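Octopine dehydrogenase (Pecten maximus, PDB 3IQD) makes D-octopine by NADH-dependent reductive condensation of L-arginine with pyruvate, and also catalyses the reverse reaction. Local coordinates at residues M139-L144 with L166-I171; H284-D289 with N300-G305. All blocks are in the same frame, centred on the assembly; numbering follows the deposited sequence.

Interaction 1: M139-L144 with L166-I171; sequences MSFETL and LAASLI. With AG2 (agmatine), chain C; NAI (1,4-dihydronicotinamide adenine dinucleotide), chain B.
E142 and A167 meet through a pair of hydrogen bonds that extends the antiparallel ladder just past the end of strand 137-141. The backbone N of E142 donates to A167 O over 3.2 Å, nearly straight at 167°. In return A167 N donates to the side-chain OE2 of E142 at 2.7 Å, so a carboxylate oxygen takes the part that a main-chain carbonyl would play in a regular hydrogen-bonded pair. The donor comes from above the carboxylate, 51° out of its plane. This works because E142 CG lies between the backbone N and the carbonyl carbon (chi1 49°), and the chain then runs extended across to strand 161-171.

Further back, S140 and S169 form a true hydrogen-bonded pair, with S140 N to S169 O at 3.1 Å and S169 N to S140 O at 2.8 Å. The hydroxyl of S140 is satisfied elsewhere, by E122 and S117.

On the other face of the sheet, F141 and A168 form a non-hydrogen-bonded pair. The A168 methyl sits over the centre of the F141 ring, 3.4 Å from CB to centroid, as a CH-pi contact; alanine suits this place because a single methyl fills it. F194 meets the same ring edge-to-face. L166 crosses T143 at about a right angle, its CD1 3.6 Å from T143 CG2, giving that methyl an apolar neighbour beside the bound agmatine.

The second carboxylate oxygen looks the other way: E142 OE1 lies 2.8 Å from NH2 of agmatine. One acidic side chain therefore divides its oxygens between strand and ligand. The amide of A167 probably helps to fix the carboxylate where it can face a cationic guanidinium, consistent with the enzyme's preference for arginine.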
loop_
_atom_site.group_PDB
_atom_site.type_symbol
_atom_site.label_atom_id
_atom_site.label_comp_id
_atom_site.label_asym_id
_atom_site.label_seq_id
_atom_site.Cartn_x
_atom_site.Cartn_y
_atom_site.Cartn_z
ATOM N N MET A 139 7.301 -1.211 9.544
ATOM C CA MET A 139 7.788 -0.433 8.405
ATOM C C MET A 139 6.742 -0.385 7.297
ATOM O O MET A 139 6.257 -1.425 6.853
ATOM C CB MET A 139 9.085 -1.047 7.871
ATOM C CG MET A 139 10.002 -0.081 7.146
ATOM S SD MET A 139 11.553 -0.887 6.726
ATOM C CE MET A 139 12.477 0.466 6.009
ATOM N N SER A 140 6.404 0.817 6.846
ATOM C CA SER A 140 5.359 0.983 5.842
ATOM C C SER A 140 5.881 1.610 4.555
ATOM O O SER A 140 6.312 2.766 4.559
ATOM C CB SER A 140 4.206 1.816 6.407
ATOM O OG SER A 140 3.478 1.080 7.380
ATOM N N PHE A 141 5.840 0.848 3.464
ATOM C CA PHE A 141 6.291 1.327 2.153
ATOM C C PHE A 141 5.131 1.862 1.332
ATOM O O PHE A 141 4.058 1.254 1.301
ATOM C CB PHE A 141 6.998 0.212 1.380
ATOM C CG PHE A 141 8.435 0.013 1.775
ATOM C CD1 PHE A 141 8.769 -0.788 2.863
ATOM C CD2 PHE A 141 9.460 0.625 1.047
ATOM C CE1 PHE A 141 10.106 -0.974 3.228
ATOM C CE2 PHE A 141 10.803 0.451 1.405
ATOM C CZ PHE A 141 11.127 -0.350 2.495
ATOM N N GLU A 142 5.363 2.990 0.659
ATOM C CA GLU A 142 4.313 3.717 -0.083
ATOM C C GLU A 142 3.586 2.890 -1.157
ATOM O O GLU A 142 2.357 2.879 -1.214
ATOM C CB GLU A 142 4.858 5.033 -0.664
ATOM C CG GLU A 142 6.184 4.917 -1.435
ATOM C CD GLU A 142 6.680 6.251 -2.005
ATOM O OE1 GLU A 142 5.926 7.250 -1.980
ATOM O OE2 GLU A 142 7.833 6.298 -2.484
ATOM N N THR A 143 4.359 2.198 -1.992
ATOM C CA THR A 143 3.832 1.346 -3.055
ATOM C C THR A 143 4.781 0.160 -3.270
ATOM O O THR A 143 5.737 -0.009 -2.519
ATOM C CB THR A 143 3.585 2.155 -4.371
ATOM O OG1 THR A 143 2.898 1.342 -5.329
ATOM C CG2 THR A 143 4.878 2.656 -4.983
ATOM N N LEU A 144 4.517 -0.663 -4.279
ATOM C CA LEU A 144 5.410 -1.772 -4.598
ATOM C C LEU A 144 6.615 -1.268 -5.400
ATOM O O LEU A 144 6.445 -0.533 -6.374
ATOM C CB LEU A 144 4.662 -2.866 -5.366
ATOM C CG LEU A 144 5.339 -4.229 -5.540
ATOM C CD1 LEU A 144 5.311 -5.043 -4.248
ATOM C CD2 LEU A 144 4.673 -4.997 -6.662
ATOM N N LEU A 166 11.891 5.229 -3.486
ATOM C CA LEU A 166 10.721 4.772 -2.754
ATOM C C LEU A 166 10.854 5.127 -1.283
ATOM O O LEU A 166 11.933 4.990 -0.704
ATOM C CB LEU A 166 10.523 3.265 -2.924
ATOM C CG LEU A 166 9.072 2.780 -2.857
ATOM C CD1 LEU A 166 8.311 3.283 -4.071
ATOM C CD2 LEU A 166 8.996 1.261 -2.759
ATOM N N ALA A 167 9.759 5.587 -0.687
ATOM C CA ALA A 167 9.755 6.009 0.706
ATOM C C ALA A 167 9.128 4.951 1.600
ATOM O O ALA A 167 8.265 4.187 1.162
ATOM C CB ALA A 167 9.020 7.328 0.855
ATOM N N ALA A 168 9.576 4.910 2.853
ATOM C CA ALA A 168 8.984 4.048 3.871
ATOM C C ALA A 168 9.008 4.743 5.222
ATOM O O ALA A 168 9.946 5.472 5.531
ATOM C CB ALA A 168 9.715 2.721 3.948
ATOM N N SER A 169 7.970 4.529 6.021
ATOM C CA SER A 169 7.945 5.044 7.382
ATOM C C SER A 169 8.376 3.949 8.339
ATOM O O SER A 169 8.462 2.780 7.958
ATOM C CB SER A 169 6.550 5.541 7.752
ATOM O OG SER A 169 5.683 4.457 8.049
ATOM N N LEU A 170 8.637 4.326 9.586
ATOM C CA LEU A 170 9.051 3.366 10.601
ATOM C C LEU A 170 8.554 3.751 11.988
ATOM O O LEU A 170 8.761 4.876 12.436
ATOM C CB LEU A 170 10.576 3.236 10.605
ATOM C CG LEU A 170 11.208 2.253 11.593
ATOM C CD1 LEU A 170 10.969 0.807 11.161
ATOM C CD2 LEU A 170 12.689 2.545 11.708
ATOM N N ILE A 171 7.883 2.814 12.650
ATOM C CA ILE A 171 7.584 2.936 14.078
ATOM C C ILE A 171 8.559 2.028 14.812
ATOM O O ILE A 171 8.464 0.799 14.716
ATOM C CB ILE A 171 6.138 2.534 14.415
ATOM C CG1 ILE A 171 5.148 3.474 13.719
ATOM C CG2 ILE A 171 5.927 2.532 15.927
ATOM C CD1 ILE A 171 3.704 3.073 13.881
HETATM N N AG2 C . -1.665 2.985 -6.363
HETATM C CA AG2 C . -0.346 3.154 -5.691
HETATM C CB AG2 C . 0.302 4.470 -6.122
HETATM C CG AG2 C . 1.559 4.842 -5.353
HETATM C CD AG2 C . 1.242 5.684 -4.123
HETATM N NE AG2 C . 2.211 6.760 -3.929
HETATM C CZ AG2 C . 2.539 7.276 -2.746
HETATM N NH1 AG2 C . 1.981 6.816 -1.632
HETATM N NH2 AG2 C . 3.431 8.254 -2.676
HETATM P PA NAI B . -1.373 -10.193 -6.345
HETATM O O1A NAI B . -2.750 -9.896 -6.809
HETATM O O2A NAI B . -0.525 -10.770 -7.412
HETATM O O5B NAI B . -1.453 -11.185 -5.092
HETATM C C5B NAI B . -2.233 -12.354 -5.119
HETATM C C4B NAI B . -1.968 -13.049 -3.795
HETATM O O4B NAI B . -2.884 -12.608 -2.809
HETATM C C3B NAI B . -2.123 -14.552 -3.865
HETATM O O3B NAI B . -0.930 -15.160 -4.271
HETATM C C2B NAI B . -2.464 -14.896 -2.436
HETATM O O2B NAI B . -1.289 -15.134 -1.694
HETATM C C1B NAI B . -3.180 -13.657 -1.913
HETATM N N9A NAI B . -4.636 -13.911 -1.887
HETATM C C8A NAI B . -5.524 -13.787 -2.930
HETATM N N7A NAI B . -6.761 -14.127 -2.494
HETATM C C5A NAI B . -6.678 -14.473 -1.191
HETATM C C6A NAI B . -7.634 -14.894 -0.270
HETATM N N6A NAI B . -8.917 -14.645 -0.513
HETATM N N1A NAI B . -7.247 -15.186 1.029
HETATM C C2A NAI B . -5.918 -15.047 1.407
HETATM N N3A NAI B . -4.971 -14.626 0.483
HETATM C C4A NAI B . -5.347 -14.342 -0.795
HETATM O O3 NAI B . -0.704 -8.867 -5.720
HETATM P PN NAI B . 0.706 -8.279 -6.235
HETATM O O1N NAI B . 0.646 -8.126 -7.701
HETATM O O2N NAI B . 1.844 -9.037 -5.641
HETATM O O5D NAI B . 0.656 -6.817 -5.577
HETATM C C5D NAI B . 0.732 -6.662 -4.176
HETATM C C4D NAI B . 0.194 -5.292 -3.788
HETATM O O4D NAI B . 0.992 -4.291 -4.388
HETATM C C3D NAI B . -1.232 -5.095 -4.274
HETATM O O3D NAI B . -1.978 -4.517 -3.232
HETATM C C2D NAI B . -1.130 -4.130 -5.438
HETATM O O2D NAI B . -2.195 -3.207 -5.415
HETATM C C1D NAI B . 0.219 -3.445 -5.222
HETATM N N1N NAI B . 0.943 -3.140 -6.478
HETATM C C2N NAI B . 1.071 -4.055 -7.501
HETATM C C3N NAI B . 1.765 -3.722 -8.672
HETATM C C7N NAI B . 2.317 -4.810 -9.551
HETATM O O7N NAI B . 1.980 -6.158 -9.311
HETATM N N7N NAI B . 3.127 -4.472 -10.554
HETATM C C4N NAI B . 2.329 -2.447 -8.789
HETATM C C5N NAI B . 2.208 -1.526 -7.750
HETATM C C6N NAI B . 1.512 -1.893 -6.595
#

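Interaction 2: H284-D289 with N300-G305; sequences HEDIQD and NKSYKG
K301 and D286 share the one hydrogen bond that crosses this contact: K301 N donates to D286 O over 3.0 Å, with an N-H...O angle of 165°. The donor stands well above the plane of the carbonyl. CB and CG of K301 lie beside the same oxygen, while the extended remainder of the lysine leads away, as suits a charged residue at the surface. One residue along, I287 and N300 form a single backbone bridge, and I287 CG1 rests 4.2 Å from the amide carbon CG of N300.

The N300 side chain is turned in toward the other loop by its first torsion, which sets CG opposite the backbone N (chi1 -167°). Its OD1 thereby comes 3.3 Å from D286 CB and also serves its own loop, accepting from S302 N at 3.3 Å and from S302 OG at 3.0 Å, both on the same face of the amide plane. The bond from S302 N makes residues 300-302 an Asx turn, and Y303 N donating to N300 O at 3.0 Å closes a type I turn around K301 and S302. This compact bend follows helix 293-298 in the alpha-helical domain of the opine dehydrogenase family. A leucine in place of N300 would probably leave both the amide and the hydroxyl of S302 without their acceptor, freeing the bend to shift beside D286.

Behind the turn, N300 ND2 lies 3.5 Å above the plane of the Y303 ring, offset toward its rim. That ring is in turn stacked with Y235, and its hydroxyl bonds to Y279 of helix 275-283. N300 O takes a further hydrogen bond from Q236, and Y283 packs against the side chains of both N300 and S302.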
loop_
_atom_site.group_PDB
_atom_site.type_symbol
_atom_site.label_atom_id
_atom_site.label_comp_id
_atom_site.label_asym_id
_atom_site.label_seq_id
_atom_site.Cartn_x
_atom_site.Cartn_y
_atom_site.Cartn_z
ATOM N N HIS A 284 9.205 14.097 -12.644
ATOM C CA HIS A 284 9.729 15.195 -13.474
ATOM C C HIS A 284 10.336 14.755 -14.814
ATOM O O HIS A 284 10.092 15.384 -15.846
ATOM C CB HIS A 284 10.715 16.082 -12.692
ATOM C CG HIS A 284 11.828 15.328 -12.028
ATOM N ND1 HIS A 284 12.985 14.973 -12.689
ATOM C CD2 HIS A 284 11.966 14.874 -10.760
ATOM C CE1 HIS A 284 13.781 14.322 -11.859
ATOM N NE2 HIS A 284 13.188 14.250 -10.682
ATOM N N GLU A 285 11.105 13.668 -14.795
ATOM C CA GLU A 285 11.770 13.154 -16.000
ATOM C C GLU A 285 10.791 12.573 -17.034
ATOM O O GLU A 285 11.168 12.327 -18.179
ATOM C CB GLU A 285 12.853 12.128 -15.623
ATOM C CG GLU A 285 12.355 10.947 -14.781
ATOM C CD GLU A 285 13.484 10.158 -14.132
ATOM O OE1 GLU A 285 13.913 10.524 -13.013
ATOM O OE2 GLU A 285 13.930 9.160 -14.740
ATOM N N ASP A 286 9.541 12.371 -16.619
ATOM C CA ASP A 286 8.500 11.802 -17.478
ATOM C C ASP A 286 7.473 12.842 -17.926
ATOM O O ASP A 286 6.795 12.659 -18.939
ATOM C CB ASP A 286 7.794 10.644 -16.764
ATOM C CG ASP A 286 8.673 9.409 -16.633
ATOM O OD1 ASP A 286 9.139 8.892 -17.671
ATOM O OD2 ASP A 286 8.886 8.947 -15.494
ATOM N N ILE A 287 7.362 13.923 -17.160
ATOM C CA ILE A 287 6.423 15.006 -17.453
ATOM C C ILE A 287 7.027 15.996 -18.459
ATOM O O ILE A 287 8.089 16.571 -18.209
ATOM C CB ILE A 287 6.019 15.752 -16.154
ATOM C CG1 ILE A 287 5.413 14.773 -15.141
ATOM C CG2 ILE A 287 5.043 16.878 -16.460
ATOM C CD1 ILE A 287 5.363 15.293 -13.715
ATOM N N GLN A 288 6.354 16.198 -19.593
ATOM C CA GLN A 288 6.835 17.176 -20.578
ATOM C C GLN A 288 6.331 18.605 -20.326
ATOM O O GLN A 288 7.041 19.571 -20.609
ATOM C CB GLN A 288 6.553 16.733 -22.024
ATOM C CG GLN A 288 5.086 16.655 -22.391
ATOM C CD GLN A 288 4.720 17.571 -23.548
ATOM O OE1 GLN A 288 5.477 18.475 -23.912
ATOM N NE2 GLN A 288 3.542 17.349 -24.123
ATOM N N ASP A 289 5.115 18.728 -19.798
ATOM C CA ASP A 289 4.529 20.025 -19.472
ATOM C C ASP A 289 4.061 20.011 -18.023
ATOM O O ASP A 289 3.091 19.334 -17.688
ATOM C CB ASP A 289 3.361 20.331 -20.418
ATOM C CG ASP A 289 2.836 21.758 -20.284
ATOM O OD1 ASP A 289 3.274 22.502 -19.378
ATOM O OD2 ASP A 289 1.970 22.139 -21.099
ATOM N N ASN A 300 2.089 13.210 -18.577
ATOM C CA ASN A 300 2.997 12.245 -17.964
ATOM C C ASN A 300 3.176 11.036 -18.884
ATOM O O ASN A 300 2.219 10.301 -19.146
ATOM C CB ASN A 300 2.471 11.815 -16.588
ATOM C CG ASN A 300 3.511 11.068 -15.746
ATOM O OD1 ASN A 300 4.534 10.598 -16.252
ATOM N ND2 ASN A 300 3.238 10.955 -14.446
ATOM N N LYS A 301 4.403 10.838 -19.366
ATOM C CA LYS A 301 4.690 9.781 -20.343
ATOM C C LYS A 301 4.593 8.357 -19.787
ATOM O O LYS A 301 4.429 7.406 -20.556
ATOM C CB LYS A 301 6.036 10.018 -21.045
ATOM C CG LYS A 301 5.974 11.123 -22.093
ATOM C CD LYS A 301 7.249 11.226 -22.921
ATOM C CE LYS A 301 7.088 12.253 -24.041
ATOM N NZ LYS A 301 8.260 12.288 -24.957
ATOM N N SER A 302 4.682 8.205 -18.466
ATOM C CA SER A 302 4.463 6.893 -17.847
ATOM C C SER A 302 2.982 6.649 -17.515
ATOM O O SER A 302 2.640 5.687 -16.827
ATOM C CB SER A 302 5.373 6.678 -16.623
ATOM O OG SER A 302 5.255 7.729 -15.681
ATOM N N TYR A 303 2.113 7.524 -18.017
ATOM C CA TYR A 303 0.670 7.349 -17.893
ATOM C C TYR A 303 0.005 7.077 -19.243
ATOM O O TYR A 303 -1.223 6.948 -19.311
ATOM C CB TYR A 303 0.016 8.577 -17.249
ATOM C CG TYR A 303 0.159 8.698 -15.743
ATOM C CD1 TYR A 303 -0.150 9.898 -15.098
ATOM C CD2 TYR A 303 0.609 7.628 -14.962
ATOM C CE1 TYR A 303 -0.029 10.030 -13.717
ATOM C CE2 TYR A 303 0.740 7.752 -13.577
ATOM C CZ TYR A 303 0.418 8.956 -12.964
ATOM O OH TYR A 303 0.539 9.096 -11.598
ATOM N N LYS A 304 0.799 6.996 -20.313
ATOM C CA LYS A 304 0.230 6.831 -21.660
ATOM C C LYS A 304 -0.299 5.418 -21.897
ATOM O O LYS A 304 0.295 4.439 -21.446
ATOM C CB LYS A 304 1.203 7.269 -22.769
ATOM C CG LYS A 304 2.297 6.271 -23.135
ATOM C CD LYS A 304 2.518 6.220 -24.652
ATOM C CE LYS A 304 3.150 7.509 -25.197
ATOM N NZ LYS A 304 3.251 7.514 -26.685
ATOM N N GLY A 305 -1.426 5.335 -22.599
ATOM C CA GLY A 305 -2.078 4.060 -22.899
ATOM C C GLY A 305 -2.878 3.488 -21.741
ATOM O O GLY A 305 -3.530 2.453 -21.889
#

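Following the chain, strand 137-141 comes first, and interaction 1 brings it back against strand 161-171, closing a loop of 21 residues that includes strands 146-150 and 156-159. Strand 161-171 also pairs, in parallel, with strand 193-196. Only well after this does interaction 2 open: it joins the loops flanking helix 293-298, closing a shorter excursion of ten residues. The two are in series, neither nested nor crossed. They do not touch: the centres of interactions 1 and 2 are about 24 Å apart, and the nearest atoms of interactions 1 and 2 about 10 Å apart. Interaction 1 reaches both bound ligands, whereas interaction 2 ties together surface loops of the helical domain.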